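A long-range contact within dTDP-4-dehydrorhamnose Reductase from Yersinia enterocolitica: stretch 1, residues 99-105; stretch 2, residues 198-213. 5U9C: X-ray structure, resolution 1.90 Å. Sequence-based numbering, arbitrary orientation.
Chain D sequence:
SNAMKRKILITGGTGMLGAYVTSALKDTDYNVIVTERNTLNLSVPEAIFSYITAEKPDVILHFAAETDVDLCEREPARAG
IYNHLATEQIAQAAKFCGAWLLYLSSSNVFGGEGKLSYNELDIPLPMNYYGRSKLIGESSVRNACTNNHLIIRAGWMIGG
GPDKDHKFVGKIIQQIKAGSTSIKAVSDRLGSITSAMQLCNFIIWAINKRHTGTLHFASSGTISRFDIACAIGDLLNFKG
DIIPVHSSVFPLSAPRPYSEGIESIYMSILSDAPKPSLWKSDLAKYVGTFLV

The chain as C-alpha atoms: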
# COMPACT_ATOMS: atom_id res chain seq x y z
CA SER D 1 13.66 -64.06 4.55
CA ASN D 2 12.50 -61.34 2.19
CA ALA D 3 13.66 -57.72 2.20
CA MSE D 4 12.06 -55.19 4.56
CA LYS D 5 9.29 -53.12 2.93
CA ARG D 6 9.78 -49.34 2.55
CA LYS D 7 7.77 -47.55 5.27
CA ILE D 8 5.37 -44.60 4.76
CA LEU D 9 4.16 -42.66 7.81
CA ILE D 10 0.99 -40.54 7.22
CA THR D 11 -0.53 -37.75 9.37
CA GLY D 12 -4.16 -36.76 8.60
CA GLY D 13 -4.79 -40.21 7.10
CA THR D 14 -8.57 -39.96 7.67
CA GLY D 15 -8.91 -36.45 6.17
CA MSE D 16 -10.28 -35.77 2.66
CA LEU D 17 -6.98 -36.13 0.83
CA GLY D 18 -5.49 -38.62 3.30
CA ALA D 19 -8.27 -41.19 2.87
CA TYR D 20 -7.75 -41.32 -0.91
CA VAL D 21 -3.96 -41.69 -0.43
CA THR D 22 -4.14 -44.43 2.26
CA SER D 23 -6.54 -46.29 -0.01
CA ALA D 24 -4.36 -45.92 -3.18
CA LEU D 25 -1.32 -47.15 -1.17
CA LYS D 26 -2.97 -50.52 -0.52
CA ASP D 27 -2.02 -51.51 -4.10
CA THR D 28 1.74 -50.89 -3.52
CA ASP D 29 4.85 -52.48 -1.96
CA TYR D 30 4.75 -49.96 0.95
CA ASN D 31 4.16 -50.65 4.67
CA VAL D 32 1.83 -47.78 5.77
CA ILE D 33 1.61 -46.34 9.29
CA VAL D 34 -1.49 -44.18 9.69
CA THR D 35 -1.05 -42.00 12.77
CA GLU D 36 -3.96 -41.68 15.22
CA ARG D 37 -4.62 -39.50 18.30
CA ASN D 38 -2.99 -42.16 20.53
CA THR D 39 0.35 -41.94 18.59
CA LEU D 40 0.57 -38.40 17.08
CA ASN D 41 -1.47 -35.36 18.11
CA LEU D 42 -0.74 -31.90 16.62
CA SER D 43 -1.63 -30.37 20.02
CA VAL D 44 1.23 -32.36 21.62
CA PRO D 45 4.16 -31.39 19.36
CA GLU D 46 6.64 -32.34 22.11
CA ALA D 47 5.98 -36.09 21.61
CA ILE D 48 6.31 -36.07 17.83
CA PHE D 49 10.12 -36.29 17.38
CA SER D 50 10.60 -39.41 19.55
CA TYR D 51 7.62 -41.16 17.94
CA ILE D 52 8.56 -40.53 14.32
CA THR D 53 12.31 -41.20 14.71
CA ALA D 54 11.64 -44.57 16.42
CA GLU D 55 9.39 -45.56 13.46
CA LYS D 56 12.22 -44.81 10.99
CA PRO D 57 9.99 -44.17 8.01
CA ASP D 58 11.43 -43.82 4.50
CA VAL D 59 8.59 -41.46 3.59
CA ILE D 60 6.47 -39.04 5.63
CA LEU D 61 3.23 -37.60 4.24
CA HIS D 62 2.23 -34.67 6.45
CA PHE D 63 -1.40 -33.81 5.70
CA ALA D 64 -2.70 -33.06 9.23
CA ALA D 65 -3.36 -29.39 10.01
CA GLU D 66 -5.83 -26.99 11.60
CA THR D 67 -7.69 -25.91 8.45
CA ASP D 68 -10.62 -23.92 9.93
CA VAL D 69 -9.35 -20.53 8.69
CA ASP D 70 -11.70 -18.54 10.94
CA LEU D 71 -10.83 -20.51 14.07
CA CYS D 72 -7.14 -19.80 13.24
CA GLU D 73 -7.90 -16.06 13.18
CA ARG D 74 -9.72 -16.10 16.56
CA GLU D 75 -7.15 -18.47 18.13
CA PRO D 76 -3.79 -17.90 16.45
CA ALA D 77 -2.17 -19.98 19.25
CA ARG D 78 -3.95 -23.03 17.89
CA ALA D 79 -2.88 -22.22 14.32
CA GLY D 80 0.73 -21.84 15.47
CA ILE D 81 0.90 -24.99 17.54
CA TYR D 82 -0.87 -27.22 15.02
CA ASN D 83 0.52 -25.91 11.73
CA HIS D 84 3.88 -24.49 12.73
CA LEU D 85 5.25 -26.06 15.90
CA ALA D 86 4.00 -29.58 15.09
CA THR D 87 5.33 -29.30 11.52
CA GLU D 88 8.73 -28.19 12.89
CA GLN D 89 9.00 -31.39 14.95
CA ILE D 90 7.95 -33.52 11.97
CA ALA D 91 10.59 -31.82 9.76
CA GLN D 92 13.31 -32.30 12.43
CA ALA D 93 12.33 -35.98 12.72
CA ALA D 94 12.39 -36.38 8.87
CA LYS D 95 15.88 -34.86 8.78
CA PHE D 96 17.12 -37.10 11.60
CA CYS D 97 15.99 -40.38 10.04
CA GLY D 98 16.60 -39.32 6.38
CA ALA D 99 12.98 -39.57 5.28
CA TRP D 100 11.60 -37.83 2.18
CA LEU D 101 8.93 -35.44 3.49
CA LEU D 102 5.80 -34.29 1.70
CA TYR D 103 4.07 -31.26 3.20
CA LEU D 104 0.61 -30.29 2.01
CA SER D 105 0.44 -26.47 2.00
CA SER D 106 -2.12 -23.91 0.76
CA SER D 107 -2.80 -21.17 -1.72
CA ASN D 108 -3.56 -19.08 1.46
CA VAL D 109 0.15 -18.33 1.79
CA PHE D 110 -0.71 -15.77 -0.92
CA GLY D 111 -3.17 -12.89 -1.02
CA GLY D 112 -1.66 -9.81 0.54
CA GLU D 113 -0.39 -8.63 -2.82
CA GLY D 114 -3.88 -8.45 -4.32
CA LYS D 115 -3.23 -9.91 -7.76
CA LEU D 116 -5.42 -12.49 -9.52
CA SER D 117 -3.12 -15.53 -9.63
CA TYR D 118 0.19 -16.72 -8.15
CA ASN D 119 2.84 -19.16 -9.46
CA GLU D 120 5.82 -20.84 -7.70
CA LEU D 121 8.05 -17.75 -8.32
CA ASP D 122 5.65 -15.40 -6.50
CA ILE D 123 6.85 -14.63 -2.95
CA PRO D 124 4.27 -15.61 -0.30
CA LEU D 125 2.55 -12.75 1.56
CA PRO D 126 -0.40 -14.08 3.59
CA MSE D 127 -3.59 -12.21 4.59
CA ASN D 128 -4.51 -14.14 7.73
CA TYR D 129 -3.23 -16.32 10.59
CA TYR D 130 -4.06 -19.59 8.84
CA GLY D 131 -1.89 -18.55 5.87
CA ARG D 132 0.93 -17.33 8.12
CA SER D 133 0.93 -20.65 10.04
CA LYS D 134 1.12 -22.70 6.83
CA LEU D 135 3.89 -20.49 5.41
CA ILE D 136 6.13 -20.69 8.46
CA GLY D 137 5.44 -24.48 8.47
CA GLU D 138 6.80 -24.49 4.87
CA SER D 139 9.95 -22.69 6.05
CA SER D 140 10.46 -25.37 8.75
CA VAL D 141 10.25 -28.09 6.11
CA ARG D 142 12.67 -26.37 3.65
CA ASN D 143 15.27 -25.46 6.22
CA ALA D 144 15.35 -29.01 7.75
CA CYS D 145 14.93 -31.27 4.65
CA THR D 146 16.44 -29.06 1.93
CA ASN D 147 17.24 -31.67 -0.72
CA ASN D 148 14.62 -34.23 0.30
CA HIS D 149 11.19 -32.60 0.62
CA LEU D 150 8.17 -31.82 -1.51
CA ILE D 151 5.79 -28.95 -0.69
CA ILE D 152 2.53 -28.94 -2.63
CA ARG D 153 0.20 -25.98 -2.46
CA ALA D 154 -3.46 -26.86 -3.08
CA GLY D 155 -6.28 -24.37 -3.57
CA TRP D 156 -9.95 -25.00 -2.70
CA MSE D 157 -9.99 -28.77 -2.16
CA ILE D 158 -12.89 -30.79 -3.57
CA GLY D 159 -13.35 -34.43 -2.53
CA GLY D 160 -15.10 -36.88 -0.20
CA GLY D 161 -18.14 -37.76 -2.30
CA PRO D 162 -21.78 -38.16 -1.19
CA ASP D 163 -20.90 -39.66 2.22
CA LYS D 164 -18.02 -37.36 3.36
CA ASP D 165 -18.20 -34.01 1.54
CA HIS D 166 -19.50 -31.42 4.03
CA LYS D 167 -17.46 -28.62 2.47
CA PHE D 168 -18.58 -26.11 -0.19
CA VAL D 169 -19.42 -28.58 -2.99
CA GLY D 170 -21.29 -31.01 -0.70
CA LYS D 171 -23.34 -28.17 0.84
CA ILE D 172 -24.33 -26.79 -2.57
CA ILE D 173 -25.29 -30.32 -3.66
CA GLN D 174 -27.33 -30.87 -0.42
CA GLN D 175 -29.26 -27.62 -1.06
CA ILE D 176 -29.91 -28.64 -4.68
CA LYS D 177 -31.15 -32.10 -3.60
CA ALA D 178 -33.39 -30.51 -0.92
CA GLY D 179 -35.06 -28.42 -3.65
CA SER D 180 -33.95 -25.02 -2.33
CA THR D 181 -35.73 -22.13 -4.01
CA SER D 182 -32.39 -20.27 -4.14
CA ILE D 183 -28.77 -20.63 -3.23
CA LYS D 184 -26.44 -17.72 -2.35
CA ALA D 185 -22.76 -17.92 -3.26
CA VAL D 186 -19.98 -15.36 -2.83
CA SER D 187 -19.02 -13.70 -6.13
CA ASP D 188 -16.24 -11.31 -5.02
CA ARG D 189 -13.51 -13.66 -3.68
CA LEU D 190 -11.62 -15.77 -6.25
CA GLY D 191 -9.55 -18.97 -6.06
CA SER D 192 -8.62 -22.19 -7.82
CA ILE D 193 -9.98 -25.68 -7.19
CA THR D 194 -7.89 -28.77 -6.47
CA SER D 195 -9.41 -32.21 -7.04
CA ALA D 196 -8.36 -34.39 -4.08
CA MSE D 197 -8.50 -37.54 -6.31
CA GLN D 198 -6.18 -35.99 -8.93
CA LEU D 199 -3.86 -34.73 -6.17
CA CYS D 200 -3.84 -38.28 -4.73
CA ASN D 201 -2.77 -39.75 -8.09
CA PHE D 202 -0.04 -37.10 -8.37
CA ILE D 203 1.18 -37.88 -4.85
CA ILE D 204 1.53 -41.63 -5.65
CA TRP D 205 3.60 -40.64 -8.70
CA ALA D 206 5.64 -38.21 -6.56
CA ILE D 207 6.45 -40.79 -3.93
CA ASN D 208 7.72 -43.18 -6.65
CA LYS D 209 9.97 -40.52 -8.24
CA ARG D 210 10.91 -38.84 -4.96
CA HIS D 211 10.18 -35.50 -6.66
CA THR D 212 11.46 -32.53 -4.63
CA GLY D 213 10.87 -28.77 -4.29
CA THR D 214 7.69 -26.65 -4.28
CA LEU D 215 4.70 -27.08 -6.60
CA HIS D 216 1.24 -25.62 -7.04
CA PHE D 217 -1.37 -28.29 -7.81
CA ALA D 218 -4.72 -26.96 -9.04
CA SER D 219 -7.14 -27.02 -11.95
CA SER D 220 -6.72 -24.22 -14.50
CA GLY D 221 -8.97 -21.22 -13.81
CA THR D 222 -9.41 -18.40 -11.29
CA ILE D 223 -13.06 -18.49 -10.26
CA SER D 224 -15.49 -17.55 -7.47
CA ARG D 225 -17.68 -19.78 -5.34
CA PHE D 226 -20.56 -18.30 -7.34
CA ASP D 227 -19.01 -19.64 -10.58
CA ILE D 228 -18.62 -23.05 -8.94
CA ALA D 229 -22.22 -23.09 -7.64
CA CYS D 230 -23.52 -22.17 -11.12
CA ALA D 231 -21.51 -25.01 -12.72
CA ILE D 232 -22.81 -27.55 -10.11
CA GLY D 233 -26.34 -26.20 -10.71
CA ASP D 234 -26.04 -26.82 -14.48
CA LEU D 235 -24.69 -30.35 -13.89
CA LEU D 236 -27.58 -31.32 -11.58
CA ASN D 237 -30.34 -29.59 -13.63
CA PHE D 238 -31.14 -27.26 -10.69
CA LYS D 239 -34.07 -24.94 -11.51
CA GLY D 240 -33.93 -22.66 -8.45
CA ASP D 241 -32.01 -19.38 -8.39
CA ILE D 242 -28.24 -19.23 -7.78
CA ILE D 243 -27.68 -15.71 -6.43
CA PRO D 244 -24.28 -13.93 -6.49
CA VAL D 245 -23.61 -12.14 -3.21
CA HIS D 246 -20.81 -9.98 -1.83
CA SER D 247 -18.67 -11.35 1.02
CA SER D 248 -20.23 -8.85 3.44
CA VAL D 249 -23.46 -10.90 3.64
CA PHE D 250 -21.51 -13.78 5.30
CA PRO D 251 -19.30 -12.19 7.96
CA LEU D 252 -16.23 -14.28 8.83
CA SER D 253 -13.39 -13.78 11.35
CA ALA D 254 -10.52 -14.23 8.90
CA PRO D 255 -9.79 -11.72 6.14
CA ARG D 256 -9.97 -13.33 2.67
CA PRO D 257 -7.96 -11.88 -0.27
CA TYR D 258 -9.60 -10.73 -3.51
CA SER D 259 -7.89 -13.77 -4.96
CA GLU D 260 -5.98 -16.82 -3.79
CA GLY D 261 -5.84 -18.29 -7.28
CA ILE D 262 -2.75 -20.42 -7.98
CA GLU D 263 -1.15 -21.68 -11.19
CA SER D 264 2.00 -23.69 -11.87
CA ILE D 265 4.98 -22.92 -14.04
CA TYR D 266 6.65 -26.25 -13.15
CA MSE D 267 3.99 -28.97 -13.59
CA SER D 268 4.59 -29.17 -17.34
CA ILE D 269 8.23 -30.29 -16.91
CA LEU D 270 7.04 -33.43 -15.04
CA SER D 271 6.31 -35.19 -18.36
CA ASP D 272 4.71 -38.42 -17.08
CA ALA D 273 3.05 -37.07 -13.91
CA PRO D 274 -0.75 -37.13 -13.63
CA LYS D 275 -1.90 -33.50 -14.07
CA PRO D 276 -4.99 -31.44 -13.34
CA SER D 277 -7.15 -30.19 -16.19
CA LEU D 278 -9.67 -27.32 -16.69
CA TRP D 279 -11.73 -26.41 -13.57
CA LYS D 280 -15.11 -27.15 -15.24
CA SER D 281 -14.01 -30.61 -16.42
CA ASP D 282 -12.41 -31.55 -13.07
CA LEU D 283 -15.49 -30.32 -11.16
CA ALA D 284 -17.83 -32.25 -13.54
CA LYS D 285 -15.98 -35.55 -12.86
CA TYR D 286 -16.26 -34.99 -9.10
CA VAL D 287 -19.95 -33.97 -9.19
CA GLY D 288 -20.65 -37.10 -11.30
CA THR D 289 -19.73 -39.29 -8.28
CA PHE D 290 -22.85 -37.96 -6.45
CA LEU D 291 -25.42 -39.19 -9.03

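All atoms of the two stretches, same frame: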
# COMPACT_ATOMS: atom_id res chain seq x y z
N ALA D 99 14.19 -39.32 6.02
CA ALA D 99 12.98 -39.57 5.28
C ALA D 99 12.66 -38.44 4.32
O ALA D 99 12.88 -37.25 4.62
CB ALA D 99 11.82 -39.77 6.25
N TRP D 100 12.12 -38.80 3.16
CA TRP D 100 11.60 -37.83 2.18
C TRP D 100 10.27 -37.35 2.76
O TRP D 100 9.43 -38.17 3.14
CB TRP D 100 11.42 -38.50 0.83
CG TRP D 100 10.78 -37.70 -0.27
CD1 TRP D 100 11.41 -36.90 -1.20
CD2 TRP D 100 9.40 -37.72 -0.65
NE1 TRP D 100 10.50 -36.40 -2.09
CE2 TRP D 100 9.26 -36.90 -1.78
CE3 TRP D 100 8.26 -38.34 -0.11
CZ2 TRP D 100 8.03 -36.68 -2.40
CZ3 TRP D 100 7.04 -38.12 -0.73
CH2 TRP D 100 6.94 -37.30 -1.86
N LEU D 101 10.10 -36.03 2.87
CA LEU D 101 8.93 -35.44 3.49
C LEU D 101 8.06 -34.65 2.54
O LEU D 101 8.52 -33.72 1.87
CB LEU D 101 9.38 -34.50 4.61
CG LEU D 101 8.34 -33.64 5.33
CD1 LEU D 101 7.26 -34.47 6.00
CD2 LEU D 101 9.02 -32.78 6.37
N LEU D 102 6.78 -34.99 2.52
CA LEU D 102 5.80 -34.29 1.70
C LEU D 102 4.95 -33.48 2.64
O LEU D 102 4.39 -34.02 3.59
CB LEU D 102 4.96 -35.27 0.87
CG LEU D 102 3.74 -34.74 0.09
CD1 LEU D 102 4.01 -33.49 -0.68
CD2 LEU D 102 3.21 -35.80 -0.86
N TYR D 103 4.88 -32.18 2.39
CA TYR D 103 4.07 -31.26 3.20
C TYR D 103 2.99 -30.66 2.32
O TYR D 103 3.28 -30.07 1.29
CB TYR D 103 4.95 -30.14 3.80
CG TYR D 103 4.21 -29.08 4.62
CD1 TYR D 103 3.40 -29.45 5.69
CD2 TYR D 103 4.40 -27.72 4.38
CE1 TYR D 103 2.75 -28.49 6.46
CE2 TYR D 103 3.76 -26.76 5.16
CZ TYR D 103 2.94 -27.16 6.20
OH TYR D 103 2.31 -26.24 6.99
N LEU D 104 1.74 -30.86 2.72
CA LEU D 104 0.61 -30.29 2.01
C LEU D 104 0.41 -28.86 2.51
O LEU D 104 0.08 -28.65 3.67
CB LEU D 104 -0.65 -31.10 2.27
CG LEU D 104 -1.95 -30.55 1.66
CD1 LEU D 104 -1.86 -30.55 0.14
CD2 LEU D 104 -3.13 -31.38 2.15
N SER D 105 0.62 -27.89 1.64
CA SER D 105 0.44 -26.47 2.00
C SER D 105 -0.78 -25.89 1.27
O SER D 105 -1.57 -26.65 0.71
CB SER D 105 1.72 -25.64 1.76
OG SER D 105 1.61 -24.34 2.38
N GLN D 198 -7.30 -36.24 -7.99
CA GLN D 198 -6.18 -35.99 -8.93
C GLN D 198 -4.90 -35.76 -8.13
O GLN D 198 -3.83 -36.27 -8.50
CB GLN D 198 -6.43 -34.80 -9.85
CG GLN D 198 -7.54 -34.97 -10.88
CD GLN D 198 -7.74 -33.75 -11.79
OE1 GLN D 198 -7.57 -32.58 -11.37
NE2 GLN D 198 -8.09 -34.02 -13.06
N LEU D 199 -5.02 -35.01 -7.03
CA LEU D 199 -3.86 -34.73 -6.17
C LEU D 199 -3.31 -36.06 -5.60
O LEU D 199 -2.10 -36.27 -5.53
CB LEU D 199 -4.22 -33.74 -5.06
CG LEU D 199 -3.13 -33.43 -4.03
CD1 LEU D 199 -1.84 -33.00 -4.72
CD2 LEU D 199 -3.62 -32.36 -3.06
N CYS D 200 -4.23 -36.95 -5.23
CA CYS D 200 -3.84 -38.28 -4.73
C CYS D 200 -2.99 -39.02 -5.78
O CYS D 200 -1.91 -39.50 -5.50
CB CYS D 200 -5.09 -39.11 -4.40
SG CYS D 200 -4.75 -40.82 -3.93
N ASN D 201 -3.49 -39.09 -7.01
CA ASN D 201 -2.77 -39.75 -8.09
C ASN D 201 -1.38 -39.13 -8.29
O ASN D 201 -0.41 -39.86 -8.53
CB ASN D 201 -3.58 -39.71 -9.38
CG ASN D 201 -4.88 -40.53 -9.29
OD1 ASN D 201 -4.97 -41.50 -8.54
ND2 ASN D 201 -5.88 -40.14 -10.08
N PHE D 202 -1.30 -37.80 -8.21
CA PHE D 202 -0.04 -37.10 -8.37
C PHE D 202 0.92 -37.46 -7.23
O PHE D 202 2.12 -37.66 -7.46
CB PHE D 202 -0.19 -35.58 -8.45
CG PHE D 202 1.14 -34.87 -8.49
CD1 PHE D 202 1.83 -34.75 -9.69
CD2 PHE D 202 1.74 -34.41 -7.33
CE1 PHE D 202 3.07 -34.14 -9.74
CE2 PHE D 202 3.00 -33.82 -7.37
CZ PHE D 202 3.65 -33.68 -8.57
N ILE D 203 0.38 -37.54 -6.01
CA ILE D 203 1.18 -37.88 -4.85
C ILE D 203 1.79 -39.29 -4.97
O ILE D 203 2.96 -39.48 -4.61
CB ILE D 203 0.38 -37.70 -3.56
CG1 ILE D 203 0.18 -36.20 -3.30
CG2 ILE D 203 1.11 -38.33 -2.39
CD1 ILE D 203 -0.71 -35.88 -2.12
N ILE D 204 1.02 -40.26 -5.47
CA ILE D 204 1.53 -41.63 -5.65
C ILE D 204 2.71 -41.58 -6.63
O ILE D 204 3.76 -42.19 -6.40
CB ILE D 204 0.41 -42.58 -6.13
CG1 ILE D 204 -0.72 -42.67 -5.09
CG2 ILE D 204 0.97 -43.97 -6.44
CD1 ILE D 204 -0.33 -43.28 -3.75
N TRP D 205 2.54 -40.82 -7.70
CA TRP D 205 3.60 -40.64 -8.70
C TRP D 205 4.82 -39.98 -8.05
O TRP D 205 5.95 -40.41 -8.29
CB TRP D 205 3.08 -39.81 -9.89
CG TRP D 205 4.13 -39.45 -10.91
CD1 TRP D 205 4.44 -40.13 -12.05
CD2 TRP D 205 5.01 -38.31 -10.87
NE1 TRP D 205 5.46 -39.49 -12.72
CE2 TRP D 205 5.84 -38.38 -12.02
CE3 TRP D 205 5.20 -37.26 -9.97
CZ2 TRP D 205 6.82 -37.42 -12.30
CZ3 TRP D 205 6.17 -36.30 -10.25
CH2 TRP D 205 6.97 -36.39 -11.40
N ALA D 206 4.57 -38.98 -7.21
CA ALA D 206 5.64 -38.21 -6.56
C ALA D 206 6.46 -39.03 -5.60
O ALA D 206 7.68 -38.89 -5.53
CB ALA D 206 5.06 -37.00 -5.85
N ILE D 207 5.79 -39.89 -4.85
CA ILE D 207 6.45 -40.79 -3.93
C ILE D 207 7.39 -41.73 -4.69
O ILE D 207 8.51 -41.95 -4.27
CB ILE D 207 5.44 -41.62 -3.12
CG1 ILE D 207 4.62 -40.72 -2.20
CG2 ILE D 207 6.16 -42.69 -2.29
CD1 ILE D 207 3.38 -41.38 -1.65
N ASN D 208 6.93 -42.25 -5.83
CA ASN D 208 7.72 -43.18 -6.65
C ASN D 208 8.97 -42.52 -7.24
O ASN D 208 10.01 -43.17 -7.34
CB ASN D 208 6.85 -43.78 -7.78
CG ASN D 208 7.60 -44.81 -8.63
OD1 ASN D 208 7.68 -44.68 -9.85
ND2 ASN D 208 8.18 -45.79 -7.99
N LYS D 209 8.85 -41.27 -7.66
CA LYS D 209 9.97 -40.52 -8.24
C LYS D 209 10.80 -39.79 -7.22
O LYS D 209 11.89 -39.33 -7.54
CB LYS D 209 9.45 -39.44 -9.22
CG LYS D 209 8.68 -39.97 -10.42
CD LYS D 209 9.48 -40.93 -11.31
CE LYS D 209 10.56 -40.22 -12.11
NZ LYS D 209 10.00 -39.30 -13.15
N ARG D 210 10.29 -39.66 -6.00
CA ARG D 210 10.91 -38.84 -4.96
C ARG D 210 11.13 -37.42 -5.51
O ARG D 210 12.20 -36.85 -5.36
CB ARG D 210 12.21 -39.46 -4.41
CG ARG D 210 12.00 -40.83 -3.76
CD ARG D 210 10.96 -40.80 -2.64
NE ARG D 210 10.73 -42.14 -2.10
CZ ARG D 210 11.47 -42.71 -1.15
NH1 ARG D 210 11.18 -43.94 -0.75
NH2 ARG D 210 12.51 -42.08 -0.61
N HIS D 211 10.11 -36.87 -6.15
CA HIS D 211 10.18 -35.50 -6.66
C HIS D 211 10.37 -34.54 -5.49
O HIS D 211 9.81 -34.76 -4.41
CB HIS D 211 8.92 -35.14 -7.46
CG HIS D 211 8.97 -33.77 -8.05
ND1 HIS D 211 9.86 -33.43 -9.04
CD2 HIS D 211 8.28 -32.64 -7.76
CE1 HIS D 211 9.71 -32.16 -9.34
NE2 HIS D 211 8.76 -31.66 -8.58
N THR D 212 11.17 -33.49 -5.69
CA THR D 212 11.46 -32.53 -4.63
C THR D 212 11.21 -31.08 -5.04
O THR D 212 11.18 -30.75 -6.21
CB THR D 212 12.92 -32.64 -4.14
OG1 THR D 212 13.81 -32.44 -5.23
CG2 THR D 212 13.21 -34.03 -3.51
N GLY D 213 11.07 -30.20 -4.04
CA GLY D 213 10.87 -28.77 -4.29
C GLY D 213 9.48 -28.30 -3.91
O GLY D 213 8.87 -28.86 -3.01

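Strand 100-105 packs against helix 198-209 and the turn that follows it, the two axes running nearly antiparallel (158°) with a closest approach of 10.3 Å. The contact is small, burying 378 Å² in total, and Trp100 dominates it with 136 Å² covered by the other stretch. Its CA-to-CB bond points toward the helix, and with chi1 at 174° (t) and chi2 at 90° the indole lies against the last turn of the helix and the residues just beyond it. The one hydrogen bond across the contact comes from this ring: Trp100 NE1 donates to the backbone carbonyl His211 O at 2.9 Å, with an N-H...O angle of 142°. The acceptor lies at the ring edge, near the plane, where the indole N-H points, so the buried nitrogen is satisfied there and one face is left to Arg210.

Arg210, covering 44 Å², is the first residue after the helix to leave helical backbone angles, and it does so with positive phi (54°). Its backbone lies over one face of the indole, and its aliphatic side chain adds a CH-pi contact: Arg210 CD is 4.0 Å from the centroid of the five-membered ring of Trp100 and only 15° off the ring normal. A methylene next to the guanidinium thus meets the indole, rather than the guanidinium stacking on it. A weak hydrogen bond from Arg210 NE to Ile207 O (3.1 Å, 125°) ties the side chain back to the helix end, and Arg210 NH1 is bonded elsewhere in the structure.

The six-membered part of the indole reaches the helix itself. Trp100 CZ3 approaches Ile207 CG1 at 3.8 Å, and Trp100 CZ2 lies 3.8 Å from Ala206 O, a carbonyl that also accepts the backbone hydrogen bond from His211 N (3.2 Å between Ala206 O and His211 N). The small Ala206 side chain keeps a looser contact, with its CB 4.4 Å from Trp100 CH2.

Leu102, with 46 Å² covered, continues the contact along the strand. Its side chain also starts toward the helix, and Leu102 CD2 meets Ile203 CG2 at 3.6 Å, a close apolar contact. Two residues further on, Leu104 leaves the backbone sideways but its end comes nearer, bringing CD1 to 4.1 Å from Leu199 CD2. The pairs Trp100-Ile207, Leu102-Ile203 and Leu104-Leu199 step two residues along the strand for every four back along the helix, in keeping with the nearly antiparallel axes, while Leu101 and Tyr103 stay out of reach.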